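Local coordinates for malate synthase (Haloferax volcanii, PDB 3OYZ), which condenses acetyl-CoA with glyoxylate and hydrolyses the malyl-CoA intermediate to malate and CoA, a magnesium-dependent step of the glyoxylate cycle, at residues 18-23 against 59-64; 104-109 against 117-122; 128-133 against 164-169; 404-409 against 423-428. One frame throughout, in Å; residues are numbered along the deposited sequence.

Contact 1 of 4, residues 18-23 against 59-64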
loop_
_atom_site.group_PDB
_atom_site.type_symbol
_atom_site.label_atom_id
_atom_site.label_comp_id
_atom_site.label_asym_id
_atom_site.label_seq_id
_atom_site.Cartn_x
_atom_site.Cartn_y
_atom_site.Cartn_z
ATOM N N PRO A 18 -30.312 8.484 9.678
ATOM C CA PRO A 18 -31.335 8.151 8.673
ATOM C C PRO A 18 -32.313 9.318 8.484
ATOM O O PRO A 18 -32.597 10.042 9.434
ATOM C CB PRO A 18 -32.032 6.926 9.255
ATOM C CG PRO A 18 -31.045 6.367 10.208
ATOM C CD PRO A 18 -30.275 7.525 10.793
ATOM N N THR A 19 -32.790 9.583 7.272
ATOM C CA THR A 19 -33.564 10.801 7.063
ATOM C C THR A 19 -35.080 10.527 7.218
ATOM O O THR A 19 -35.861 11.465 7.370
ATOM C CB THR A 19 -33.336 11.301 5.643
ATOM O OG1 THR A 19 -33.730 10.196 4.830
ATOM C CG2 THR A 19 -31.838 11.543 5.424
ATOM N N ALA A 20 -35.476 9.266 7.164
ATOM C CA ALA A 20 -36.879 8.860 7.199
ATOM C C ALA A 20 -37.022 7.401 7.634
ATOM O O ALA A 20 -36.677 6.491 6.882
ATOM C CB ALA A 20 -37.569 9.090 5.857
ATOM N N VAL A 21 -37.546 7.150 8.838
ATOM C CA VAL A 21 -37.678 5.776 9.334
ATOM C C VAL A 21 -39.158 5.384 9.390
ATOM O O VAL A 21 -40.003 6.213 9.711
ATOM C CB VAL A 21 -37.002 5.634 10.714
ATOM C CG1 VAL A 21 -37.053 4.199 11.237
ATOM C CG2 VAL A 21 -35.555 6.087 10.618
ATOM N N GLU A 22 -39.478 4.150 9.019
ATOM C CA GLU A 22 -40.877 3.730 8.964
ATOM C C GLU A 22 -41.344 3.093 10.285
ATOM O O GLU A 22 -40.531 2.779 11.161
ATOM C CB GLU A 22 -41.139 2.825 7.755
ATOM C CG GLU A 22 -42.632 2.651 7.410
ATOM C CD GLU A 22 -42.887 2.231 5.958
ATOM O OE1 GLU A 22 -42.261 1.261 5.459
ATOM O OE2 GLU A 22 -43.732 2.893 5.312
ATOM N N GLY A 23 -42.659 2.909 10.426
ATOM C CA GLY A 23 -43.243 2.395 11.663
ATOM C C GLY A 23 -43.969 3.615 12.184
ATOM O O GLY A 23 -45.200 3.690 12.107
ATOM N N ARG A 59 -37.082 7.106 0.648
ATOM C CA ARG A 59 -36.082 8.134 0.336
ATOM C C ARG A 59 -36.704 9.388 -0.216
ATOM O O ARG A 59 -36.177 10.484 -0.044
ATOM C CB ARG A 59 -35.054 7.605 -0.690
ATOM C CG ARG A 59 -34.036 6.686 0.009
ATOM C CD ARG A 59 -33.121 5.966 -1.051
ATOM N NE ARG A 59 -32.154 5.176 -0.292
ATOM C CZ ARG A 59 -31.506 4.109 -0.719
ATOM N NH1 ARG A 59 -31.628 3.741 -1.974
ATOM N NH2 ARG A 59 -30.679 3.474 0.103
ATOM N N ASP A 60 -37.846 9.247 -0.884
ATOM C CA ASP A 60 -38.560 10.465 -1.244
ATOM C C ASP A 60 -39.066 11.262 -0.047
ATOM O O ASP A 60 -38.929 12.487 0.005
ATOM C CB ASP A 60 -39.691 10.111 -2.205
ATOM C CG ASP A 60 -39.153 9.790 -3.602
ATOM O OD1 ASP A 60 -39.780 8.984 -4.313
ATOM O OD2 ASP A 60 -38.063 10.287 -3.980
ATOM N N GLU A 61 -39.540 10.547 0.962
ATOM C CA GLU A 61 -39.981 11.208 2.201
ATOM C C GLU A 61 -38.763 11.711 2.971
ATOM O O GLU A 61 -38.732 12.856 3.450
ATOM C CB GLU A 61 -40.820 10.252 3.050
ATOM C CG GLU A 61 -41.303 10.906 4.371
ATOM C CD GLU A 61 -42.188 9.981 5.223
ATOM O OE1 GLU A 61 -42.521 8.837 4.845
ATOM O OE2 GLU A 61 -42.532 10.398 6.347
ATOM N N GLY A 62 -37.689 10.910 2.933
ATOM C CA GLY A 62 -36.402 11.375 3.474
ATOM C C GLY A 62 -35.930 12.688 2.907
ATOM O O GLY A 62 -35.447 13.525 3.613
ATOM N N ALA A 63 -36.070 12.967 1.617
ATOM C CA ALA A 63 -35.536 14.238 1.150
ATOM C C ALA A 63 -36.389 15.437 1.558
ATOM O O ALA A 63 -35.889 16.568 1.693
ATOM C CB ALA A 63 -35.428 14.202 -0.382
ATOM N N GLU A 64 -37.704 15.199 1.649
ATOM C CA GLU A 64 -38.597 16.214 2.301
ATOM C C GLU A 64 -38.224 16.449 3.755
ATOM O O GLU A 64 -38.033 17.605 4.153
ATOM C CB GLU A 64 -40.095 15.889 2.125
ATOM C CG GLU A 64 -40.486 16.230 0.692
ATOM C CD GLU A 64 -41.683 15.413 0.207
ATOM O OE1 GLU A 64 -42.183 14.546 0.974
ATOM O OE2 GLU A 64 -42.113 15.618 -0.957
#
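Thr19 and Ala20 press against Gly62 where the loop that follows the first strand of the TIM barrel (13-18) runs past the start of helix 59-73. The tight part is here: the methyl of Ala20 sits on the helix backbone, its CB 3.4 Å from Gly62 N, and the CA atoms of Ala20 and Gly62 come within 4.5 Å. Thr19 can come as near as it does because Gly62 has no side chain: a CB there would run into OG1. That hydroxyl lies between backbone N and carbonyl carbon (chi1 57°), facing the helix, and its polar partner is Asn50 OD1; Asn65 of the same helix holds Thr19 O. Farther along, the packing slackens. Glu61 CG only grazes the Ala20 methyl, CB to CG 4.4 Å, and its carboxylate turns to Ser27 OG. Glu22, on the solvent side, holds its OE2 6.1 Å from Glu61 OE1, two like charges that probably repel weakly. Pro18, which precedes Thr19, touches acetyl-CoA, so the contact borders the substrate pocket. The closest approach of the two segments is Thr19 OG1 to Gly62 CA, 3.2 Å.

Contact 2 of 4, residues 104-109 against 117-122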
loop_
_atom_site.group_PDB
_atom_site.type_symbol
_atom_site.label_atom_id
_atom_site.label_comp_id
_atom_site.label_asym_id
_atom_site.label_seq_id
_atom_site.Cartn_x
_atom_site.Cartn_y
_atom_site.Cartn_z
ATOM N N ASP A 104 -34.159 19.798 -5.386
ATOM C CA ASP A 104 -35.273 20.070 -4.425
ATOM C C ASP A 104 -34.767 20.657 -3.117
ATOM O O ASP A 104 -35.211 21.739 -2.678
ATOM C CB ASP A 104 -36.021 18.772 -4.058
ATOM C CG ASP A 104 -36.739 18.153 -5.224
ATOM O OD1 ASP A 104 -36.969 18.889 -6.212
ATOM O OD2 ASP A 104 -37.078 16.940 -5.157
ATOM N N ILE A 105 -33.782 19.980 -2.518
ATOM C CA ILE A 105 -33.218 20.407 -1.245
ATOM C C ILE A 105 -32.671 21.824 -1.294
ATOM O O ILE A 105 -32.810 22.540 -0.287
ATOM C CB ILE A 105 -32.235 19.379 -0.677
ATOM C CG1 ILE A 105 -33.023 18.101 -0.390
ATOM C CG2 ILE A 105 -31.497 19.905 0.519
ATOM C CD1 ILE A 105 -32.152 16.834 -0.229
ATOM N N THR A 106 -32.101 22.282 -2.415
ATOM C CA THR A 106 -31.466 23.607 -2.364
ATOM C C THR A 106 -32.379 24.724 -2.857
ATOM O O THR A 106 -31.950 25.860 -3.026
ATOM C CB THR A 106 -30.192 23.652 -3.286
ATOM O OG1 THR A 106 -30.589 23.049 -4.522
ATOM C CG2 THR A 106 -29.098 22.739 -2.709
ATOM N N ASP A 107 -33.622 24.425 -3.176
ATOM C CA ASP A 107 -34.546 25.514 -3.567
ATOM C C ASP A 107 -34.519 26.556 -2.438
ATOM O O ASP A 107 -34.860 26.201 -1.325
ATOM C CB ASP A 107 -35.945 24.907 -3.694
ATOM C CG ASP A 107 -37.018 25.914 -4.108
ATOM O OD1 ASP A 107 -36.785 27.150 -4.124
ATOM O OD2 ASP A 107 -38.105 25.393 -4.438
ATOM N N PRO A 108 -34.082 27.800 -2.677
ATOM C CA PRO A 108 -33.832 28.811 -1.654
ATOM C C PRO A 108 -35.151 29.311 -0.984
ATOM O O PRO A 108 -35.138 29.744 0.165
ATOM C CB PRO A 108 -33.231 29.972 -2.460
ATOM C CG PRO A 108 -32.717 29.334 -3.695
ATOM C CD PRO A 108 -33.825 28.357 -4.016
ATOM N N GLU A 109 -36.260 29.176 -1.706
ATOM C CA GLU A 109 -37.592 29.420 -1.163
ATOM C C GLU A 109 -37.880 28.495 0.019
ATOM O O GLU A 109 -38.688 28.852 0.877
ATOM C CB GLU A 109 -38.674 29.270 -2.252
ATOM C CG GLU A 109 -38.746 30.555 -3.075
ATOM C CD GLU A 109 -39.922 30.559 -4.014
ATOM O OE1 GLU A 109 -40.952 31.168 -3.635
ATOM O OE2 GLU A 109 -39.834 29.928 -5.094
ATOM N N HIS A 117 -23.698 23.145 3.758
ATOM C CA HIS A 117 -22.412 23.520 3.221
ATOM C C HIS A 117 -22.053 22.684 1.962
ATOM O O HIS A 117 -21.082 23.059 1.295
ATOM C CB HIS A 117 -21.325 23.241 4.251
ATOM C CG HIS A 117 -20.992 24.416 5.128
ATOM N ND1 HIS A 117 -21.841 24.862 6.126
ATOM C CD2 HIS A 117 -19.875 25.171 5.216
ATOM C CE1 HIS A 117 -21.282 25.882 6.755
ATOM N NE2 HIS A 117 -20.084 26.083 6.226
ATOM N N GLY A 118 -22.691 21.535 1.751
ATOM C CA GLY A 118 -22.395 20.716 0.540
ATOM C C GLY A 118 -23.087 19.382 0.627
ATOM O O GLY A 118 -24.049 19.198 1.415
ATOM N N PHE A 119 -22.730 18.445 -0.261
ATOM C CA PHE A 119 -23.425 17.178 -0.313
ATOM C C PHE A 119 -22.336 16.095 -0.425
ATOM O O PHE A 119 -21.204 16.385 -0.866
ATOM C CB PHE A 119 -24.376 17.094 -1.510
ATOM C CG PHE A 119 -25.646 17.945 -1.382
ATOM C CD1 PHE A 119 -26.747 17.415 -0.751
ATOM C CD2 PHE A 119 -25.694 19.261 -1.846
ATOM C CE1 PHE A 119 -27.890 18.197 -0.545
ATOM C CE2 PHE A 119 -26.844 20.023 -1.730
ATOM C CZ PHE A 119 -27.930 19.477 -1.010
ATOM N N VAL A 120 -22.700 14.879 -0.048
ATOM C CA VAL A 120 -21.806 13.749 0.001
ATOM C C VAL A 120 -22.374 12.795 -1.057
ATOM O O VAL A 120 -23.599 12.542 -1.113
ATOM C CB VAL A 120 -21.798 13.070 1.381
ATOM C CG1 VAL A 120 -21.039 11.727 1.304
ATOM C CG2 VAL A 120 -21.318 14.009 2.526
ATOM N N ILE A 121 -21.475 12.352 -1.956
ATOM C CA ILE A 121 -21.760 11.462 -3.075
ATOM C C ILE A 121 -21.090 10.104 -2.907
ATOM O O ILE A 121 -19.837 9.943 -2.897
ATOM C CB ILE A 121 -21.328 12.160 -4.442
ATOM C CG1 ILE A 121 -21.817 13.611 -4.501
ATOM C CG2 ILE A 121 -21.700 11.373 -5.730
ATOM C CD1 ILE A 121 -23.385 13.814 -4.429
ATOM N N PRO A 122 -21.955 9.088 -2.849
ATOM C CA PRO A 122 -21.477 7.765 -2.636
ATOM C C PRO A 122 -21.196 7.085 -3.991
ATOM O O PRO A 122 -21.620 7.526 -5.036
ATOM C CB PRO A 122 -22.685 7.092 -1.986
ATOM C CG PRO A 122 -23.839 7.671 -2.828
ATOM C CD PRO A 122 -23.440 9.142 -2.803
#
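Ile105, in the last turn of helix 92-105, and Thr106 next to it meet the ring of Phe119 from strand 118-121, and the contact between them is apolar. Two methyls come up to the outer end of the ring. Ile105 CG2 stands at the edge, in the ring plane, 3.9 Å from Phe119 CZ, with CE1 a little farther off. Thr106 CG2 arrives close to the same plane beside it, 3.7 Å from Phe119 CE2. The nearest CA atoms, those of Thr106 and Gly118, are 10.0 Å apart, so the gap is bridged by the phenyl group from one side and the two methyls from the other. Replacing Phe119 with an alanine would probably open a gap between helix and strand and leave the methyls of Ile105 and Thr106 without the ring they pack on.

The polar bonds belong to segment 104-109 and its helix. Thr106 OG1 sits between its backbone N and carbonyl carbon (chi1 46°) and is hydrogen-bonded to Met102 O one turn back, which leaves CG2 as the branch that reaches the ring. Just beyond, Asp107 makes an Asx turn: Glu109 N donates to Asp107 OD1 over 3.2 Å, a bent bond (141°) that meets the oxygen from above the carboxylate plane.

The contact lies in the layer between barrel and outer helices. Ile105 also packs on Ile66 and Val67 of helix 59-73, while Thr106 leans on Val140 and Phe119 on Phe137, both from helix 127-143. The strand itself bonds through Phe119 to strand 152-157, and through His117 and Val120 to Ile81 and Pro83, closing the barrel between strands 118-121 and 80-81.

Contact 3 of 4, residues 128-133 against 164-169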
loop_
_atom_site.group_PDB
_atom_site.type_symbol
_atom_site.label_atom_id
_atom_site.label_comp_id
_atom_site.label_asym_id
_atom_site.label_seq_id
_atom_site.Cartn_x
_atom_site.Cartn_y
_atom_site.Cartn_z
ATOM N N ASP A 128 -13.872 10.422 -14.429
ATOM C CA ASP A 128 -14.886 10.986 -15.315
ATOM C C ASP A 128 -16.299 10.855 -14.667
ATOM O O ASP A 128 -17.118 11.733 -14.899
ATOM C CB ASP A 128 -14.875 10.310 -16.708
ATOM C CG ASP A 128 -13.733 10.897 -17.563
ATOM O OD1 ASP A 128 -13.008 11.845 -17.132
ATOM O OD2 ASP A 128 -13.567 10.491 -18.701
ATOM N N ASP A 129 -16.511 9.858 -13.820
ATOM C CA ASP A 129 -17.789 9.776 -13.027
ATOM C C ASP A 129 -17.812 10.901 -11.970
ATOM O O ASP A 129 -18.874 11.497 -11.696
ATOM C CB ASP A 129 -17.866 8.461 -12.245
ATOM C CG ASP A 129 -19.210 8.298 -11.460
ATOM O OD1 ASP A 129 -20.297 8.419 -12.103
ATOM O OD2 ASP A 129 -19.139 8.186 -10.207
ATOM N N TRP A 130 -16.680 11.228 -11.341
ATOM C CA TRP A 130 -16.678 12.405 -10.442
ATOM C C TRP A 130 -16.996 13.696 -11.167
ATOM O O TRP A 130 -17.652 14.592 -10.606
ATOM C CB TRP A 130 -15.327 12.648 -9.689
ATOM C CG TRP A 130 -14.792 11.483 -8.882
ATOM C CD1 TRP A 130 -14.927 10.141 -9.107
ATOM C CD2 TRP A 130 -13.856 11.609 -7.799
ATOM N NE1 TRP A 130 -14.168 9.423 -8.218
ATOM C CE2 TRP A 130 -13.456 10.302 -7.432
ATOM C CE3 TRP A 130 -13.283 12.718 -7.163
ATOM C CZ2 TRP A 130 -12.561 10.038 -6.379
ATOM C CZ3 TRP A 130 -12.343 12.464 -6.111
ATOM C CH2 TRP A 130 -12.032 11.137 -5.722
ATOM N N LYS A 131 -16.589 13.839 -12.426
ATOM C CA LYS A 131 -16.878 15.070 -13.157
ATOM C C LYS A 131 -18.411 15.044 -13.384
ATOM O O LYS A 131 -19.005 16.096 -13.555
ATOM C CB LYS A 131 -16.189 15.010 -14.533
ATOM C CG LYS A 131 -14.647 15.166 -14.312
ATOM C CD LYS A 131 -13.879 15.074 -15.680
ATOM C CE LYS A 131 -12.339 15.094 -15.388
ATOM N NZ LYS A 131 -11.728 14.570 -16.664
ATOM N N LYS A 132 -19.035 13.891 -13.558
ATOM C CA LYS A 132 -20.546 13.936 -13.795
ATOM C C LYS A 132 -21.249 14.499 -12.531
ATOM O O LYS A 132 -22.178 15.277 -12.659
ATOM C CB LYS A 132 -21.079 12.511 -13.966
ATOM C CG LYS A 132 -20.614 11.909 -15.320
ATOM C CD LYS A 132 -20.963 10.423 -15.382
ATOM C CE LYS A 132 -20.421 9.874 -16.734
ATOM N NZ LYS A 132 -20.724 8.394 -16.844
ATOM N N ALA A 133 -20.810 14.130 -11.329
ATOM C CA ALA A 133 -21.477 14.649 -10.134
ATOM C C ALA A 133 -21.158 16.153 -10.093
ATOM O O ALA A 133 -22.068 16.998 -9.888
ATOM C CB ALA A 133 -20.973 13.915 -8.872
ATOM N N LEU A 164 -8.201 4.311 -7.249
ATOM C CA LEU A 164 -7.229 4.733 -8.308
ATOM C C LEU A 164 -7.451 6.170 -8.803
ATOM O O LEU A 164 -6.464 6.893 -9.084
ATOM C CB LEU A 164 -7.336 3.779 -9.517
ATOM C CG LEU A 164 -6.816 2.360 -9.212
ATOM C CD1 LEU A 164 -7.162 1.339 -10.297
ATOM C CD2 LEU A 164 -5.314 2.367 -8.927
ATOM N N ALA A 165 -8.726 6.606 -8.838
ATOM C CA ALA A 165 -8.996 7.962 -9.355
ATOM C C ALA A 165 -8.368 9.025 -8.450
ATOM O O ALA A 165 -8.111 10.158 -8.883
ATOM C CB ALA A 165 -10.516 8.289 -9.493
ATOM N N MET A 166 -7.984 8.696 -7.227
ATOM C CA MET A 166 -7.420 9.767 -6.352
ATOM C C MET A 166 -5.990 10.096 -6.809
ATOM O O MET A 166 -5.503 11.198 -6.506
ATOM C CB MET A 166 -7.405 9.375 -4.863
ATOM C CG MET A 166 -8.756 9.261 -4.231
ATOM S SD MET A 166 -8.608 8.837 -2.476
ATOM C CE MET A 166 -8.294 7.081 -2.491
ATOM N N GLY A 167 -5.366 9.225 -7.614
ATOM C CA GLY A 167 -3.960 9.400 -8.062
ATOM C C GLY A 167 -3.704 10.663 -8.893
ATOM O O GLY A 167 -2.596 11.228 -8.858
ATOM N N ASP A 168 -4.673 11.148 -9.677
ATOM C CA ASP A 168 -4.368 12.262 -10.555
ATOM C C ASP A 168 -5.297 13.488 -10.293
ATOM O O ASP A 168 -5.548 14.312 -11.188
ATOM C CB ASP A 168 -4.401 11.797 -12.019
ATOM C CG ASP A 168 -3.705 12.768 -12.974
ATOM O OD1 ASP A 168 -2.725 13.437 -12.552
ATOM O OD2 ASP A 168 -4.194 12.918 -14.118
ATOM N N LEU A 169 -5.802 13.603 -9.066
ATOM C CA LEU A 169 -6.871 14.513 -8.777
ATOM C C LEU A 169 -6.364 15.913 -8.910
ATOM O O LEU A 169 -7.077 16.773 -9.430
ATOM C CB LEU A 169 -7.317 14.267 -7.324
ATOM C CG LEU A 169 -8.630 14.618 -6.680
ATOM C CD1 LEU A 169 -9.700 14.365 -7.711
ATOM C CD2 LEU A 169 -8.793 13.742 -5.434
#
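The indole of Trp130 is the one flat group carrying this contact, and Ala165, Met166 and Leu169 all approach it obliquely. They share out the ring system. Ala165 CB lies by the five-membered ring, 4.0 Å from Trp130 NE1; Met166 CG is near the far corner, 4.1 Å from Trp130 CH2; Leu169 takes the benzo side, its CD1 3.6 Å from Trp130 CZ3. In the TIM barrel this joins helix 127-143, the crossover helix between strands 118-121 and 152-157, to the region where helix 160-165 gives way to helix 169-174.

Leucine and tryptophan side chains meet at about a right angle. Leu169 CG is anti to its backbone N (chi1 -159°), which carries both methyls in toward the ring although the CB points past it; CD2 comes 3.8 Å from Trp130 CZ3. The indole N-H is hydrogen-bonded to Gly125 O, so this buried donor is satisfied, which probably helps to fix the rotation of the ring. Val155 and Ile157 of strand 152-157 and Leu183 of the next strand also pack on Trp130, which therefore fills a wedge between barrel wall and outer helices. On the outer side, Leu164 packs on Arg218 of the second subunit.

A separate tie runs along the outer side of helix 127-143. Lys131 forms salt bridges with two carboxylates, those of Asp128 and of Glu172 in helix 169-174. Within the helix, Lys131 NZ meets Asp128 OD1 at 3.0 Å, nearly along the C-O axis.

Contact 4 of 4, residues 404-409 against 423-428; sequences DVYENR and GVVERA
Tyr406 and Val425 mark the nearest approach of two helical segments whose backbones stay well apart, their CA atoms 9.0 Å from each other. Segment 404-409 is the end of helix 397-408: Arg409 leaves helical angles, and Asp404 O receives the side chain of Asn408 as well as a weak backbone bond. Asn408 ND2 lies 2.8 Å from Asp404 O, almost straight at 166°, in the carbonyl plane on a lone pair. Segment 423-428 is helical throughout.

The tyrosine ring bridges the distance. With its CG anti to the backbone N (chi1 -164°), Tyr406 stretches across, and Tyr406 CE1 meets Val425 CG1 at 3.6 Å; the approach is oblique, and the two side chains cross at about a right angle. Glu426 starts pointing away, but its chain bends at chi2 and brings the carboxylate back, its plane turned 70° from that of the ring. Tyr406 OH and Glu426 OE2 stand 3.5 Å apart, close but not bonded, and the hydroxyl has a weak hydrogen bond to Glu417 OE2. His413 stacks with the tyrosine ring. With an alanine in place of Tyr406, Val425 would probably face a gap and His413 would be left without its stacking mate.

At the same helix end, Asp404 pairs with Arg8 of the second subunit and Arg409 with Asp44 of that subunit. Tyr406 thus ties helix 397-408 to helix 422-428 across helix 413-420, whose Leu416 and Glu417 pack on Tyr406 and Val425 respectively: part of the helical C-terminal region, outside the barrel.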
loop_
_atom_site.group_PDB
_atom_site.type_symbol
_atom_site.label_atom_id
_atom_site.label_comp_id
_atom_site.label_asym_id
_atom_site.label_seq_id
_atom_site.Cartn_x
_atom_site.Cartn_y
_atom_site.Cartn_z
ATOM N N ASP A 404 -20.911 -19.816 -8.042
ATOM C CA ASP A 404 -20.009 -19.885 -9.179
ATOM C C ASP A 404 -19.414 -21.267 -9.335
ATOM O O ASP A 404 -19.335 -21.752 -10.457
ATOM C CB ASP A 404 -18.828 -18.897 -9.094
ATOM C CG ASP A 404 -18.061 -18.805 -10.398
ATOM O OD1 ASP A 404 -18.679 -18.496 -11.430
ATOM O OD2 ASP A 404 -16.841 -19.059 -10.469
ATOM N N VAL A 405 -18.924 -21.826 -8.237
ATOM C CA VAL A 405 -18.268 -23.111 -8.164
ATOM C C VAL A 405 -19.248 -24.256 -8.475
ATOM O O VAL A 405 -18.963 -25.126 -9.279
ATOM C CB VAL A 405 -17.692 -23.346 -6.762
ATOM C CG1 VAL A 405 -17.356 -24.832 -6.628
ATOM C CG2 VAL A 405 -16.419 -22.533 -6.519
ATOM N N TYR A 406 -20.419 -24.234 -7.858
ATOM C CA TYR A 406 -21.449 -25.226 -8.165
ATOM C C TYR A 406 -21.833 -25.196 -9.654
ATOM O O TYR A 406 -21.727 -26.223 -10.328
ATOM C CB TYR A 406 -22.643 -25.033 -7.225
ATOM C CG TYR A 406 -23.601 -26.206 -7.175
ATOM C CD1 TYR A 406 -23.364 -27.292 -6.333
ATOM C CD2 TYR A 406 -24.754 -26.213 -7.959
ATOM C CE1 TYR A 406 -24.253 -28.365 -6.298
ATOM C CE2 TYR A 406 -25.646 -27.287 -7.941
ATOM C CZ TYR A 406 -25.382 -28.354 -7.116
ATOM O OH TYR A 406 -26.260 -29.419 -7.097
ATOM N N GLU A 407 -22.225 -24.035 -10.179
ATOM C CA GLU A 407 -22.496 -23.841 -11.606
ATOM C C GLU A 407 -21.431 -24.346 -12.594
ATOM O O GLU A 407 -21.749 -24.828 -13.688
ATOM C CB GLU A 407 -22.797 -22.356 -11.883
ATOM C CG GLU A 407 -24.279 -22.007 -11.718
ATOM C CD GLU A 407 -24.609 -20.526 -11.501
ATOM O OE1 GLU A 407 -23.853 -19.831 -10.789
ATOM O OE2 GLU A 407 -25.651 -20.058 -12.027
ATOM N N ASN A 408 -20.152 -24.246 -12.240
ATOM C CA ASN A 408 -19.112 -24.448 -13.232
ATOM C C ASN A 408 -18.310 -25.696 -12.950
ATOM O O ASN A 408 -17.449 -26.052 -13.758
ATOM C CB ASN A 408 -18.178 -23.220 -13.293
ATOM C CG ASN A 408 -18.843 -22.049 -13.980
ATOM O OD1 ASN A 408 -18.896 -21.979 -15.209
ATOM N ND2 ASN A 408 -19.327 -21.105 -13.195
ATOM N N ARG A 409 -18.534 -26.312 -11.788
ATOM C CA ARG A 409 -17.774 -27.487 -11.418
ATOM C C ARG A 409 -18.705 -28.707 -11.182
ATOM O O ARG A 409 -18.779 -29.220 -10.070
ATOM C CB ARG A 409 -16.847 -27.164 -10.242
ATOM C CG ARG A 409 -15.671 -26.194 -10.557
ATOM C CD ARG A 409 -14.759 -26.700 -11.687
ATOM N NE ARG A 409 -14.117 -27.999 -11.457
ATOM C CZ ARG A 409 -13.003 -28.164 -10.765
ATOM N NH1 ARG A 409 -12.390 -27.109 -10.248
ATOM N NH2 ARG A 409 -12.463 -29.360 -10.591
ATOM N N GLY A 423 -29.519 -30.225 1.218
ATOM C CA GLY A 423 -30.516 -29.236 1.603
ATOM C C GLY A 423 -29.880 -27.866 1.745
ATOM O O GLY A 423 -30.413 -26.887 1.218
ATOM N N VAL A 424 -28.770 -27.797 2.476
ATOM C CA VAL A 424 -27.972 -26.564 2.583
ATOM C C VAL A 424 -27.558 -26.066 1.191
ATOM O O VAL A 424 -27.700 -24.870 0.894
ATOM C CB VAL A 424 -26.715 -26.724 3.469
ATOM C CG1 VAL A 424 -25.951 -25.390 3.573
ATOM C CG2 VAL A 424 -27.077 -27.279 4.842
ATOM N N VAL A 425 -27.143 -26.999 0.335
ATOM C CA VAL A 425 -26.782 -26.694 -1.036
ATOM C C VAL A 425 -27.883 -26.001 -1.812
ATOM O O VAL A 425 -27.602 -25.022 -2.513
ATOM C CB VAL A 425 -26.241 -27.912 -1.807
ATOM C CG1 VAL A 425 -26.044 -27.601 -3.286
ATOM C CG2 VAL A 425 -24.941 -28.394 -1.210
ATOM N N GLU A 426 -29.119 -26.498 -1.716
ATOM C CA GLU A 426 -30.168 -26.047 -2.635
ATOM C C GLU A 426 -30.659 -24.719 -2.107
ATOM O O GLU A 426 -31.063 -23.855 -2.886
ATOM C CB GLU A 426 -31.314 -27.055 -2.811
ATOM C CG GLU A 426 -30.991 -28.274 -3.713
ATOM C CD GLU A 426 -30.135 -27.968 -4.972
ATOM O OE1 GLU A 426 -30.409 -26.982 -5.711
ATOM O OE2 GLU A 426 -29.179 -28.745 -5.240
ATOM N N ARG A 427 -30.526 -24.520 -0.801
ATOM C CA ARG A 427 -30.798 -23.199 -0.226
ATOM C C ARG A 427 -29.846 -22.086 -0.708
ATOM O O ARG A 427 -30.320 -20.994 -1.037
ATOM C CB ARG A 427 -30.791 -23.272 1.301
ATOM C CG ARG A 427 -31.519 -22.109 1.944
ATOM C CD ARG A 427 -32.049 -22.513 3.298
ATOM N NE ARG A 427 -31.322 -21.944 4.426
ATOM C CZ ARG A 427 -31.507 -20.717 4.911
ATOM N NH1 ARG A 427 -32.364 -19.881 4.333
ATOM N NH2 ARG A 427 -30.817 -20.326 5.976
ATOM N N ALA A 428 -28.538 -22.374 -0.731
ATOM C CA ALA A 428 -27.453 -21.475 -1.180
ATOM C C ALA A 428 -27.681 -21.107 -2.628
ATOM O O ALA A 428 -27.693 -19.928 -2.983
ATOM C CB ALA A 428 -26.102 -22.152 -1.073
#

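Overall arrangement
Along the chain the four contacts come in series, each closing before the next opens. The first three belong to the TIM barrel and its surrounding helices. Contact 1 and contact 2, centres about 16 Å apart, touch where Ala63 O meets Ile105 CG1 at 3.9 Å. Contact 2 touches contact 3, about 21 Å away centre to centre, through Ile121 and Ala133, strand 118-121 and helix 127-143 being successive elements of the chain. Contact 4 stands alone in the C-terminal helices, its centre about 38 Å from those of contacts 1 and 3 and about 45 Å from that of contact 2; contacts 2 and 4 lie on opposite sides of the chain's centre. Only contact 1 borders the acetyl-CoA pocket; contacts 3 and 4 both reach a second subunit.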